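Local coordinates for FBP protein (PDB 5OEZ) that probably hydrolyses fructose 1,6-bisphosphate to fructose 6-phosphate and phosphate with the help of magnesium, as a homotetrameric class 1 fructose-1,6-bisphosphatase, at residues Glu98-Met102 with Arg313-Arg317; Ile208-Ser213 with Gly323-Glu327; Trp228-Tyr232 with Cys331-Arg337; Gly264-Lys270 with Pro319-Ser324. All blocks are in the same frame, centred on the assembly; numbering follows the deposited sequence.

Interaction 1. Residues Glu98-Met102 with Arg313-Arg317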
loop_
_atom_site.group_PDB
_atom_site.type_symbol
_atom_site.label_atom_id
_atom_site.label_comp_id
_atom_site.label_asym_id
_atom_site.label_seq_id
_atom_site.Cartn_x
_atom_site.Cartn_y
_atom_site.Cartn_z
ATOM N N GLU C 98 -12.578 14.563 23.765
ATOM C CA GLU C 98 -13.988 14.430 23.422
ATOM C C GLU C 98 -14.889 14.027 24.596
ATOM O O GLU C 98 -16.095 14.297 24.555
ATOM C CB GLU C 98 -14.172 13.418 22.289
ATOM C CG GLU C 98 -13.263 13.645 21.061
ATOM C CD GLU C 98 -13.710 12.896 19.807
ATOM O OE1 GLU C 98 -14.549 11.975 19.897
ATOM O OE2 GLU C 98 -13.208 13.233 18.709
ATOM N N GLU C 99 -14.309 13.484 25.666
ATOM C CA GLU C 99 -15.078 12.962 26.795
ATOM C C GLU C 99 -15.033 13.849 28.039
ATOM O O GLU C 99 -14.040 14.519 28.321
ATOM C CB GLU C 99 -14.565 11.584 27.132
ATOM C CG GLU C 99 -14.521 10.695 25.906
ATOM C CD GLU C 99 -14.286 9.236 26.222
ATOM O OE1 GLU C 99 -13.900 8.907 27.361
ATOM O OE2 GLU C 99 -14.506 8.416 25.315
ATOM N N GLU C 100 -16.125 13.844 28.789
ATOM C CA GLU C 100 -16.217 14.701 29.969
ATOM C C GLU C 100 -15.368 14.216 31.157
ATOM O O GLU C 100 -14.869 15.038 31.921
ATOM C CB GLU C 100 -17.660 15.002 30.359
ATOM C CG GLU C 100 -17.840 16.362 31.074
ATOM C CD GLU C 100 -17.401 17.620 30.291
ATOM O OE1 GLU C 100 -16.923 17.540 29.140
ATOM O OE2 GLU C 100 -17.534 18.735 30.846
ATOM N N GLN C 101 -15.191 12.902 31.300
ATOM C CA GLN C 101 -14.430 12.344 32.417
ATOM C C GLN C 101 -13.220 11.572 31.938
ATOM O O GLN C 101 -13.172 11.118 30.807
ATOM C CB GLN C 101 -15.310 11.423 33.256
ATOM C CG GLN C 101 -16.264 12.166 34.173
ATOM C CD GLN C 101 -17.110 11.228 35.008
ATOM O OE1 GLN C 101 -16.880 10.013 35.026
ATOM N NE2 GLN C 101 -18.091 11.783 35.712
ATOM N N MET C 102 -12.265 11.407 32.844
ATOM C CA MET C 102 -11.147 10.503 32.644
ATOM C C MET C 102 -11.576 9.047 32.832
ATOM O O MET C 102 -12.567 8.746 33.514
ATOM C CB MET C 102 -10.020 10.849 33.609
ATOM C CG MET C 102 -9.305 12.142 33.262
ATOM S SD MET C 102 -8.120 12.690 34.517
ATOM C CE MET C 102 -9.266 13.289 35.752
ATOM N N ARG C 313 -8.614 22.641 36.204
ATOM C CA ARG C 313 -9.784 22.065 35.539
ATOM C C ARG C 313 -9.372 21.166 34.377
ATOM O O ARG C 313 -8.498 21.513 33.628
ATOM C CB ARG C 313 -10.674 23.193 35.042
ATOM C CG ARG C 313 -11.749 23.586 36.014
ATOM C CD ARG C 313 -12.418 24.791 35.419
ATOM N NE ARG C 313 -11.449 25.858 35.263
ATOM C CZ ARG C 313 -11.377 26.717 34.250
ATOM N NH1 ARG C 313 -12.238 26.702 33.224
ATOM N NH2 ARG C 313 -10.410 27.612 34.271
ATOM N N LEU C 314 -9.996 20.005 34.244
ATOM C CA LEU C 314 -9.676 19.082 33.171
ATOM C C LEU C 314 -9.830 19.711 31.774
ATOM O O LEU C 314 -8.991 19.476 30.892
ATOM C CB LEU C 314 -10.528 17.836 33.353
ATOM C CG LEU C 314 -10.556 16.704 32.355
ATOM C CD1 LEU C 314 -9.183 16.050 32.312
ATOM C CD2 LEU C 314 -11.665 15.696 32.671
ATOM N N HIS C 315 -10.836 20.571 31.613
ATOM C CA HIS C 315 -11.184 21.182 30.326
ATOM C C HIS C 315 -10.876 22.670 30.257
ATOM O O HIS C 315 -11.461 23.392 29.463
ATOM C CB HIS C 315 -12.651 20.913 30.061
ATOM C CG HIS C 315 -12.915 19.492 29.706
ATOM N ND1 HIS C 315 -12.280 18.837 28.670
ATOM C CD2 HIS C 315 -13.736 18.587 30.277
ATOM C CE1 HIS C 315 -12.711 17.590 28.616
ATOM N NE2 HIS C 315 -13.598 17.414 29.579
ATOM N N GLN C 316 -9.900 23.117 31.036
ATOM C CA GLN C 316 -9.543 24.532 31.064
ATOM C C GLN C 316 -8.836 24.929 29.759
ATOM O O GLN C 316 -8.268 24.094 29.052
ATOM C CB GLN C 316 -8.751 24.869 32.338
ATOM C CG GLN C 316 -7.273 25.166 32.213
ATOM C CD GLN C 316 -6.607 25.294 33.584
ATOM O OE1 GLN C 316 -6.847 24.483 34.483
ATOM N NE2 GLN C 316 -5.782 26.314 33.755
ATOM N N ARG C 317 -8.916 26.214 29.438
ATOM C CA ARG C 317 -8.449 26.730 28.170
ATOM C C ARG C 317 -7.508 27.896 28.315
ATOM O O ARG C 317 -7.374 28.472 29.393
ATOM C CB ARG C 317 -9.615 27.209 27.354
ATOM C CG ARG C 317 -10.642 26.141 27.087
ATOM C CD ARG C 317 -11.606 26.643 26.051
ATOM N NE ARG C 317 -12.616 25.619 25.779
ATOM C CZ ARG C 317 -12.995 25.129 24.599
ATOM N NH1 ARG C 317 -12.447 25.553 23.477
ATOM N NH2 ARG C 317 -13.969 24.208 24.538
#
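The imidazole of His315 and the isobutyl group of Leu314 reach from the type I turn of residues 313-316 to the loop 98-102. The polar part of the contact is slight. NE2 of His315 gives a weak hydrogen bond to the carbonyl O of Glu99 at 3.2 Å, bent to 125° at the hydrogen, with the oxygen at the ring edge and near its plane. A histidine suits this place because its N-H sits at the end of a flat, short side chain. The carboxylate of Glu100 folds back to the same ring because its chain is bent about the CB-CG bond (chi2 59°); OE1 stands 3.4 Å from His315 NE2, at an angle too poor for a hydrogen bond.

The apolar part belongs to Leu314, whose two methyls divide the work. CD2 lies 3.4 Å from the carbonyl O of Glu100, while CD1 meets CG of Met102 at 4.0 Å, the two side chains running past each other in opposite directions.

Glu98, which binds manganese in another structure of this protein, begins the loop. Phe116 of strand 113-121 lies against both Met102 and Leu314, helix 150-158 touches Met102, and Leu282 and Tyr283 of helix 281-294 pack on Leu314; Tyr283 also meets the His315 ring.

Interaction 2. Residues Ile208-Ser213 with Gly323-Glu327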
loop_
_atom_site.group_PDB
_atom_site.type_symbol
_atom_site.label_atom_id
_atom_site.label_comp_id
_atom_site.label_asym_id
_atom_site.label_seq_id
_atom_site.Cartn_x
_atom_site.Cartn_y
_atom_site.Cartn_z
ATOM N N ILE C 208 13.641 24.983 15.738
ATOM C CA ILE C 208 12.862 26.097 15.142
ATOM C C ILE C 208 13.811 27.295 15.007
ATOM O O ILE C 208 14.467 27.672 15.972
ATOM C CB ILE C 208 11.633 26.608 15.992
ATOM C CG1 ILE C 208 10.664 25.522 16.489
ATOM C CG2 ILE C 208 10.795 27.640 15.212
ATOM C CD1 ILE C 208 9.669 26.033 17.520
ATOM N N PRO C 209 13.897 27.895 13.812
ATOM C CA PRO C 209 14.723 29.107 13.671
ATOM C C PRO C 209 14.330 30.227 14.650
ATOM O O PRO C 209 13.162 30.352 14.977
ATOM C CB PRO C 209 14.450 29.552 12.230
ATOM C CG PRO C 209 14.024 28.300 11.507
ATOM C CD PRO C 209 13.318 27.455 12.523
ATOM N N LYS C 210 15.305 31.004 15.109
ATOM C CA LYS C 210 15.045 32.073 16.064
ATOM C C LYS C 210 14.166 33.177 15.478
ATOM O O LYS C 210 13.393 33.782 16.220
ATOM C CB LYS C 210 16.336 32.647 16.677
ATOM C CG LYS C 210 17.209 33.440 15.720
ATOM C CD LYS C 210 18.554 33.779 16.337
ATOM C CE LYS C 210 19.384 34.687 15.426
ATOM N NZ LYS C 210 20.633 35.191 16.071
ATOM N N LYS C 211 14.280 33.439 14.176
ATOM C CA LYS C 211 13.333 34.312 13.482
ATOM C C LYS C 211 12.981 33.809 12.083
ATOM O O LYS C 211 13.757 33.109 11.444
ATOM C CB LYS C 211 13.852 35.745 13.403
ATOM C CG LYS C 211 15.097 35.951 12.552
ATOM C CD LYS C 211 15.112 37.355 11.956
ATOM C CE LYS C 211 14.228 37.429 10.698
ATOM N NZ LYS C 211 13.488 38.713 10.535
ATOM N N ARG C 212 11.778 34.158 11.644
ATOM C CA ARG C 212 11.289 33.858 10.309
ATOM C C ARG C 212 10.005 34.648 10.083
ATOM O O ARG C 212 9.094 34.618 10.921
ATOM C CB ARG C 212 11.006 32.360 10.145
ATOM C CG ARG C 212 10.624 31.943 8.727
ATOM C CD ARG C 212 11.825 31.896 7.789
ATOM N NE ARG C 212 11.366 31.752 6.403
ATOM C CZ ARG C 212 11.024 30.607 5.799
ATOM N NH1 ARG C 212 11.103 29.439 6.426
ATOM N NH2 ARG C 212 10.603 30.630 4.538
ATOM N N SER C 213 9.915 35.329 8.954
ATOM C CA SER C 213 8.806 36.255 8.688
ATOM C C SER C 213 7.535 35.584 8.145
ATOM O O SER C 213 7.097 35.870 7.029
ATOM C CB SER C 213 9.270 37.336 7.717
ATOM O OG SER C 213 10.353 38.059 8.273
ATOM N N GLY C 323 6.096 29.900 18.704
ATOM C CA GLY C 323 6.982 29.731 17.563
ATOM C C GLY C 323 8.398 30.183 17.799
ATOM O O GLY C 323 8.945 30.039 18.908
ATOM N N SER C 324 8.984 30.718 16.724
ATOM C CA SER C 324 10.321 31.277 16.736
ATOM C C SER C 324 10.434 32.275 17.879
ATOM O O SER C 324 9.537 33.101 18.092
ATOM C CB SER C 324 10.596 31.967 15.403
ATOM O OG SER C 324 10.567 31.043 14.326
ATOM N N ARG C 325 11.540 32.204 18.610
ATOM C CA ARG C 325 11.643 32.943 19.852
ATOM C C ARG C 325 11.613 34.470 19.673
ATOM O O ARG C 325 10.980 35.156 20.462
ATOM C CB ARG C 325 12.814 32.452 20.732
ATOM C CG ARG C 325 14.211 32.524 20.156
ATOM C CD ARG C 325 15.292 31.989 21.121
ATOM N NE ARG C 325 16.572 31.697 20.440
ATOM C CZ ARG C 325 17.589 32.553 20.282
ATOM N NH1 ARG C 325 17.521 33.799 20.754
ATOM N NH2 ARG C 325 18.694 32.165 19.636
ATOM N N GLN C 326 12.282 34.992 18.660
ATOM C CA GLN C 326 12.251 36.428 18.390
ATOM C C GLN C 326 10.905 36.901 17.854
ATOM O O GLN C 326 10.529 38.028 18.102
ATOM C CB GLN C 326 13.379 36.841 17.453
ATOM C CG GLN C 326 14.754 36.696 18.108
ATOM C CD GLN C 326 15.902 37.046 17.184
ATOM O OE1 GLN C 326 15.702 37.522 16.059
ATOM N NE2 GLN C 326 17.113 36.823 17.659
ATOM N N GLU C 327 10.172 36.042 17.153
ATOM C CA GLU C 327 8.832 36.407 16.678
ATOM C C GLU C 327 7.823 36.482 17.818
ATOM O O GLU C 327 7.011 37.399 17.866
ATOM C CB GLU C 327 8.326 35.419 15.614
ATOM C CG GLU C 327 9.204 35.287 14.372
ATOM C CD GLU C 327 9.377 36.575 13.582
ATOM O OE1 GLU C 327 8.501 37.485 13.662
ATOM O OE2 GLU C 327 10.398 36.670 12.858
HETATM O O HOH W 1 13.317 29.873 18.031
#
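Gln326 N, in the first turn of helix 325-338, donates to Lys210 O at 2.9 Å, so the loop 208-213 closes over a helix N-terminus, where backbone N-H groups lack carbonyl partners within the helix. Ser324 holds the N-cap position, yet its hydroxyl turns to the loop and donates to Pro209 O, with OG 2.8 Å from that oxygen; the same OG accepts from Gly264 N. A small hydroxyl suits this place because it can give and take at once. A water that accepts from Arg325 N at 3.0 Å, and thus serves another N-H of the first turn, lies within hydrogen-bonding distance of Pro209 O and probably donates to it.

Arg212 N is answered by the carboxylate of Glu327, on the anti side of OE2 and 24° out of its plane. The bend in the Glu327 chain (chi2 -61°) brings OE2 to the loop, while OE1 is hydrogen-bonded to Tyr244 OH. Lys211 NZ, 4.4 Å from Glu327 OE2, adds at most a long-range attraction.

At the solvent side long, flexible polar chains pack by their methylenes. Extended Lys210 runs beside Gln326, its CD 3.6 Å from Gln326 NE2, and Lys210 CB lies over one face of the Arg325 guanidinium, 3.8 Å from Arg325 CZ.

Interaction 3. Residues Trp228-Tyr232 with Cys331-Arg337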
loop_
_atom_site.group_PDB
_atom_site.type_symbol
_atom_site.label_atom_id
_atom_site.label_comp_id
_atom_site.label_asym_id
_atom_site.label_seq_id
_atom_site.Cartn_x
_atom_site.Cartn_y
_atom_site.Cartn_z
ATOM N N TRP C 228 -4.077 45.561 21.448
ATOM C CA TRP C 228 -2.647 45.338 21.305
ATOM C C TRP C 228 -2.312 44.312 20.201
ATOM O O TRP C 228 -1.323 44.467 19.501
ATOM C CB TRP C 228 -2.004 44.943 22.623
ATOM C CG TRP C 228 -2.287 43.536 23.115
ATOM C CD1 TRP C 228 -3.197 43.170 24.055
ATOM C CD2 TRP C 228 -1.613 42.326 22.716
ATOM N NE1 TRP C 228 -3.142 41.809 24.264
ATOM C CE2 TRP C 228 -2.186 41.269 23.447
ATOM C CE3 TRP C 228 -0.588 42.039 21.807
ATOM C CZ2 TRP C 228 -1.757 39.938 23.307
ATOM C CZ3 TRP C 228 -0.168 40.740 21.668
ATOM C CH2 TRP C 228 -0.752 39.699 22.414
ATOM N N PHE C 229 -3.154 43.294 20.039
ATOM C CA PHE C 229 -2.934 42.280 19.027
ATOM C C PHE C 229 -3.295 42.764 17.619
ATOM O O PHE C 229 -2.662 42.356 16.643
ATOM C CB PHE C 229 -3.674 40.978 19.362
ATOM C CG PHE C 229 -3.221 39.802 18.530
ATOM C CD1 PHE C 229 -2.075 39.086 18.879
ATOM C CD2 PHE C 229 -3.913 39.439 17.389
ATOM C CE1 PHE C 229 -1.647 38.006 18.106
ATOM C CE2 PHE C 229 -3.478 38.379 16.606
ATOM C CZ PHE C 229 -2.346 37.653 16.973
ATOM N N LYS C 230 -4.291 43.632 17.507
ATOM C CA LYS C 230 -4.555 44.297 16.228
ATOM C C LYS C 230 -3.347 45.103 15.806
ATOM O O LYS C 230 -2.956 45.083 14.643
ATOM C CB LYS C 230 -5.758 45.225 16.319
ATOM C CG LYS C 230 -7.080 44.529 16.564
ATOM C CD LYS C 230 -8.201 45.558 16.564
ATOM C CE LYS C 230 -9.542 44.924 16.851
ATOM N NZ LYS C 230 -10.542 45.968 17.140
ATOM N N GLU C 231 -2.760 45.824 16.758
ATOM C CA GLU C 231 -1.583 46.637 16.460
ATOM C C GLU C 231 -0.412 45.798 15.986
ATOM O O GLU C 231 0.289 46.192 15.066
ATOM C CB GLU C 231 -1.186 47.486 17.669
ATOM C CG GLU C 231 -2.198 48.583 17.962
ATOM C CD GLU C 231 -1.870 49.407 19.201
ATOM O OE1 GLU C 231 -0.678 49.433 19.653
ATOM O OE2 GLU C 231 -2.813 50.087 19.696
ATOM N N TYR C 232 -0.219 44.655 16.617
ATOM C CA TYR C 232 0.849 43.736 16.247
ATOM C C TYR C 232 0.658 43.240 14.820
ATOM O O TYR C 232 1.591 43.252 14.015
ATOM C CB TYR C 232 0.905 42.557 17.227
ATOM C CG TYR C 232 1.713 41.358 16.751
ATOM C CD1 TYR C 232 3.077 41.459 16.536
ATOM C CD2 TYR C 232 1.109 40.123 16.525
ATOM C CE1 TYR C 232 3.813 40.371 16.123
ATOM C CE2 TYR C 232 1.838 39.030 16.091
ATOM C CZ TYR C 232 3.189 39.155 15.895
ATOM O OH TYR C 232 3.936 38.057 15.490
ATOM N N CYS C 331 5.797 39.917 19.350
ATOM C CA CYS C 331 4.379 39.843 19.685
ATOM C C CYS C 331 4.121 40.284 21.125
ATOM O O CYS C 331 3.257 41.105 21.385
ATOM C CB CYS C 331 3.871 38.411 19.463
ATOM S SG CYS C 331 2.124 38.109 19.784
ATOM N N MET C 332 4.903 39.763 22.062
ATOM C CA MET C 332 4.755 40.134 23.465
ATOM C C MET C 332 5.113 41.590 23.740
ATOM O O MET C 332 4.625 42.166 24.713
ATOM C CB MET C 332 5.566 39.192 24.370
ATOM C CG MET C 332 4.994 37.784 24.477
ATOM S SD MET C 332 3.244 37.691 24.961
ATOM C CE MET C 332 2.437 37.370 23.392
ATOM N N ALA C 333 5.969 42.180 22.909
ATOM C CA ALA C 333 6.343 43.584 23.069
ATOM C C ALA C 333 5.157 44.509 22.844
ATOM O O ALA C 333 5.070 45.550 23.484
ATOM C CB ALA C 333 7.490 43.947 22.141
ATOM N N PHE C 334 4.271 44.151 21.921
ATOM C CA PHE C 334 3.034 44.909 21.740
ATOM C C PHE C 334 2.099 44.769 22.957
ATOM O O PHE C 334 1.469 45.733 23.361
ATOM C CB PHE C 334 2.311 44.508 20.449
ATOM C CG PHE C 334 2.919 45.092 19.211
ATOM C CD1 PHE C 334 3.963 44.445 18.543
ATOM C CD2 PHE C 334 2.462 46.314 18.713
ATOM C CE1 PHE C 334 4.534 44.995 17.394
ATOM C CE2 PHE C 334 3.033 46.871 17.589
ATOM C CZ PHE C 334 4.070 46.204 16.920
ATOM N N ARG C 335 2.013 43.574 23.527
ATOM C CA ARG C 335 1.204 43.354 24.731
ATOM C C ARG C 335 1.778 44.136 25.930
ATOM O O ARG C 335 1.027 44.815 26.637
ATOM C CB ARG C 335 1.119 41.849 25.080
ATOM C CG ARG C 335 0.030 41.490 26.081
ATOM C CD ARG C 335 0.484 41.379 27.545
ATOM N NE ARG C 335 1.858 40.878 27.780
ATOM C CZ ARG C 335 2.219 39.595 27.923
ATOM N NH1 ARG C 335 1.335 38.598 27.835
ATOM N NH2 ARG C 335 3.501 39.301 28.135
ATOM N N ASP C 336 3.102 44.116 26.091
ATOM C CA ASP C 336 3.763 44.815 27.200
ATOM C C ASP C 336 3.580 46.320 27.166
ATOM O O ASP C 336 3.352 46.958 28.219
ATOM C CB ASP C 336 5.264 44.465 27.277
ATOM C CG ASP C 336 5.520 42.967 27.595
ATOM O OD1 ASP C 336 4.551 42.222 27.914
ATOM O OD2 ASP C 336 6.696 42.534 27.486
ATOM N N ARG C 337 3.670 46.898 25.975
ATOM C CA ARG C 337 3.541 48.329 25.870
ATOM C C ARG C 337 2.112 48.794 26.162
ATOM O O ARG C 337 1.946 49.927 26.576
ATOM C CB ARG C 337 4.063 48.854 24.537
ATOM C CG ARG C 337 3.158 48.653 23.369
ATOM C CD ARG C 337 3.560 49.569 22.228
ATOM N NE ARG C 337 2.597 49.444 21.141
ATOM C CZ ARG C 337 2.764 49.951 19.925
ATOM N NH1 ARG C 337 3.878 50.597 19.603
ATOM N NH2 ARG C 337 1.835 49.760 19.001
#
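Two helices that run in roughly opposite directions but are well splayed, 227-238 and 325-338, pack through an aromatic interface, the axes of their short segments 8.7 Å apart at 139°. Trp228 spreads its indole along the partner helix. Arg335 CB sits squarely over the six-membered ring, 3.5 Å from its centroid, in a CH-pi contact. The indole takes this place because its CG lies between backbone N and carbonyl carbon (chi1 73°), and so broad a ring can span a full turn, meeting Cys331 O with CZ3 and Met332 CE with CH2.

One turn on in its own helix, Tyr232 meets Phe334 obliquely, their planes at 58°. The Phe334 ring lies flat against the backbone of Tyr232, with Tyr232 CA over its centre at 3.7 Å from the centroid. Cys331, slim enough to fit among the rings, places SG over the Tyr232 face, 4.1 Å from the centroid, and presents it at the edges of Trp228 and Phe229. Beneath this layer Ile265 and Tyr321 of the sheet touch Cys331.

At the outer edge long charged chains take over. Glu231 and Arg337 form a salt bridge: NH2 of Arg337 is 2.6 Å from Glu231 OE1, meeting it on the anti side, 27° out of the carboxylate plane.

Interaction 4. Residues Gly264-Lys270 with Pro319-Ser324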
loop_
_atom_site.group_PDB
_atom_site.type_symbol
_atom_site.label_atom_id
_atom_site.label_comp_id
_atom_site.label_asym_id
_atom_site.label_seq_id
_atom_site.Cartn_x
_atom_site.Cartn_y
_atom_site.Cartn_z
ATOM N N GLY C 264 8.515 30.899 12.351
ATOM C CA GLY C 264 7.381 31.802 12.306
ATOM C C GLY C 264 6.666 31.864 13.634
ATOM O O GLY C 264 7.231 31.551 14.696
ATOM N N ILE C 265 5.410 32.288 13.568
ATOM C CA ILE C 265 4.549 32.387 14.728
ATOM C C ILE C 265 3.182 31.825 14.395
ATOM O O ILE C 265 2.645 32.073 13.310
ATOM C CB ILE C 265 4.468 33.852 15.305
ATOM C CG1 ILE C 265 3.827 33.840 16.699
ATOM C CG2 ILE C 265 3.727 34.791 14.377
ATOM C CD1 ILE C 265 3.992 35.135 17.476
ATOM N N PHE C 266 2.622 31.095 15.363
ATOM C CA PHE C 266 1.242 30.638 15.328
ATOM C C PHE C 266 0.489 31.247 16.513
ATOM O O PHE C 266 0.946 31.112 17.647
ATOM C CB PHE C 266 1.199 29.103 15.412
ATOM C CG PHE C 266 -0.183 28.550 15.459
ATOM C CD1 PHE C 266 -0.976 28.540 14.313
ATOM C CD2 PHE C 266 -0.726 28.096 16.666
ATOM C CE1 PHE C 266 -2.280 28.062 14.351
ATOM C CE2 PHE C 266 -2.034 27.631 16.718
ATOM C CZ PHE C 266 -2.809 27.618 15.558
ATOM N N CYS C 267 -0.679 31.838 16.259
ATOM C CA CYS C 267 -1.470 32.517 17.310
ATOM C C CYS C 267 -2.937 32.107 17.314
ATOM O O CYS C 267 -3.571 32.027 16.268
ATOM C CB CYS C 267 -1.422 34.020 17.134
ATOM S SG CYS C 267 0.202 34.742 17.142
ATOM N N TYR C 268 -3.433 31.785 18.504
ATOM C CA TYR C 268 -4.862 31.833 18.797
ATOM C C TYR C 268 -5.019 32.828 19.931
ATOM O O TYR C 268 -4.983 32.441 21.105
ATOM C CB TYR C 268 -5.450 30.516 19.223
ATOM C CG TYR C 268 -5.806 29.527 18.136
ATOM C CD1 TYR C 268 -6.829 29.780 17.222
ATOM C CD2 TYR C 268 -5.161 28.294 18.064
ATOM C CE1 TYR C 268 -7.158 28.849 16.230
ATOM C CE2 TYR C 268 -5.497 27.356 17.095
ATOM C CZ TYR C 268 -6.489 27.638 16.173
ATOM O OH TYR C 268 -6.810 26.711 15.208
ATOM N N PRO C 269 -5.178 34.101 19.577
ATOM C CA PRO C 269 -5.223 35.149 20.573
ATOM C C PRO C 269 -6.538 35.169 21.291
ATOM O O PRO C 269 -7.494 34.544 20.855
ATOM C CB PRO C 269 -5.104 36.423 19.741
ATOM C CG PRO C 269 -5.794 36.085 18.474
ATOM C CD PRO C 269 -5.503 34.616 18.229
ATOM N N LYS C 270 -6.568 35.885 22.407
ATOM C CA LYS C 270 -7.797 36.099 23.142
ATOM C C LYS C 270 -8.745 36.917 22.251
ATOM O O LYS C 270 -8.330 37.829 21.549
ATOM C CB LYS C 270 -7.483 36.849 24.436
ATOM C CG LYS C 270 -8.562 36.784 25.507
ATOM C CD LYS C 270 -8.445 37.812 26.635
ATOM C CE LYS C 270 -7.062 37.944 27.252
ATOM N NZ LYS C 270 -6.704 36.803 28.133
ATOM N N PRO C 319 -5.402 31.057 25.531
ATOM C CA PRO C 319 -4.841 31.493 24.252
ATOM C C PRO C 319 -3.396 31.044 24.119
ATOM O O PRO C 319 -2.779 30.637 25.104
ATOM C CB PRO C 319 -4.901 33.023 24.343
ATOM C CG PRO C 319 -4.743 33.298 25.790
ATOM C CD PRO C 319 -5.411 32.159 26.520
ATOM N N VAL C 320 -2.858 31.084 22.900
ATOM C CA VAL C 320 -1.478 30.648 22.653
ATOM C C VAL C 320 -0.793 31.566 21.645
ATOM O O VAL C 320 -1.411 32.007 20.672
ATOM C CB VAL C 320 -1.378 29.160 22.140
ATOM C CG1 VAL C 320 -2.007 28.182 23.133
ATOM C CG2 VAL C 320 -2.017 28.992 20.767
ATOM N N TYR C 321 0.495 31.793 21.886
ATOM C CA TYR C 321 1.409 32.447 20.974
ATOM C C TYR C 321 2.672 31.579 20.947
ATOM O O TYR C 321 3.454 31.569 21.903
ATOM C CB TYR C 321 1.699 33.874 21.459
ATOM C CG TYR C 321 0.452 34.610 21.886
ATOM C CD1 TYR C 321 0.021 34.549 23.204
ATOM C CD2 TYR C 321 -0.329 35.315 20.972
ATOM C CE1 TYR C 321 -1.130 35.186 23.605
ATOM C CE2 TYR C 321 -1.489 35.959 21.368
ATOM C CZ TYR C 321 -1.877 35.908 22.687
ATOM O OH TYR C 321 -3.027 36.525 23.122
ATOM N N PHE C 322 2.840 30.835 19.857
ATOM C CA PHE C 322 3.887 29.808 19.711
ATOM C C PHE C 322 4.798 30.114 18.532
ATOM O O PHE C 322 4.319 30.450 17.459
ATOM C CB PHE C 322 3.274 28.431 19.379
ATOM C CG PHE C 322 2.576 27.731 20.519
ATOM C CD1 PHE C 322 2.567 28.215 21.819
ATOM C CD2 PHE C 322 1.938 26.534 20.274
ATOM C CE1 PHE C 322 1.912 27.521 22.829
ATOM C CE2 PHE C 322 1.299 25.824 21.280
ATOM C CZ PHE C 322 1.284 26.315 22.560
ATOM N N GLY C 323 6.096 29.900 18.704
ATOM C CA GLY C 323 6.982 29.731 17.563
ATOM C C GLY C 323 8.398 30.183 17.799
ATOM O O GLY C 323 8.945 30.039 18.908
ATOM N N SER C 324 8.984 30.718 16.724
ATOM C CA SER C 324 10.321 31.277 16.736
ATOM C C SER C 324 10.434 32.275 17.879
ATOM O O SER C 324 9.537 33.101 18.092
ATOM C CB SER C 324 10.596 31.967 15.403
ATOM O OG SER C 324 10.567 31.043 14.326
#
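Cys267 and Tyr321 face each other across two neighbouring strands, SG standing at the edge of the phenol ring, 3.9 Å from CD2. The thiol is narrow enough to let the ring come across the strand, and beyond it Tyr321 CE2 reaches CB of Pro269 while its OH comes 3.6 Å from Pro269 CA. Phe229, Cys331 and Met332 of the two helices 227-238 and 325-338 cover this face.

Phe266, Tyr268, Val320 and Phe322 occupy the other face. Val320 faces both aromatics of the opposite strand. Its CG2 approaches the Phe266 ring at CE2. The same methyl, Val320 CG2, is 4.1 Å from Tyr268 CB. A branched residue suits an extended strand, and here its CB also rests over one face of the Phe322 ring. Helix 252-262 packs on Phe266 and Phe322, whereas Tyr268, which binds fructose 6-phosphate in another structure of this protein, turns its ring toward Tyr248.

These strands, 265-268 and 320-323, form an antiparallel pair in the mixed sheet of the C-terminal domain. Phe266 with Phe322 and Tyr268 with Val320 are hydrogen-bonded pairs, each joined by two bonds; the bond from Phe266 N to Phe322 O is 2.8 Å and almost straight at 174°. In between, Cys267 CA makes a CA-H...O contact with Val320 O.

Gly323 has a positive phi (150°), a conformation natural to glycine, and its CA lies 3.4 Å from Gly264 O in a CA-H...O contact. At this polar end Gly264 O accepts from Ser324 N at 2.8 Å, and Gly264 N points at Ser324 OG, 2.9 Å away and nearly in line (170°).

Interaction 4 is the buried one, joining two strands by regular backbone bonds with apolar side chains on both faces. Interaction 3 lies against one of those faces, about 12 Å away between centres, and replaces backbone pairing with rings and sulfur, keeping charge at its outer edge. Interaction 2 shares Gly323 and Ser324 with interaction 4 and helix 325-338 with interaction 3; partly buried, it relies on carbonyls, a hydroxyl, a carboxylate and a water round the helix start. Interaction 1 is a surface contact of two loops with one weak hydrogen bond, and it links the N-terminal and C-terminal parts of the enzyme, whereas the other three lie within the C-terminal part. Its 313-317 segment leads directly into the strand of interaction 4.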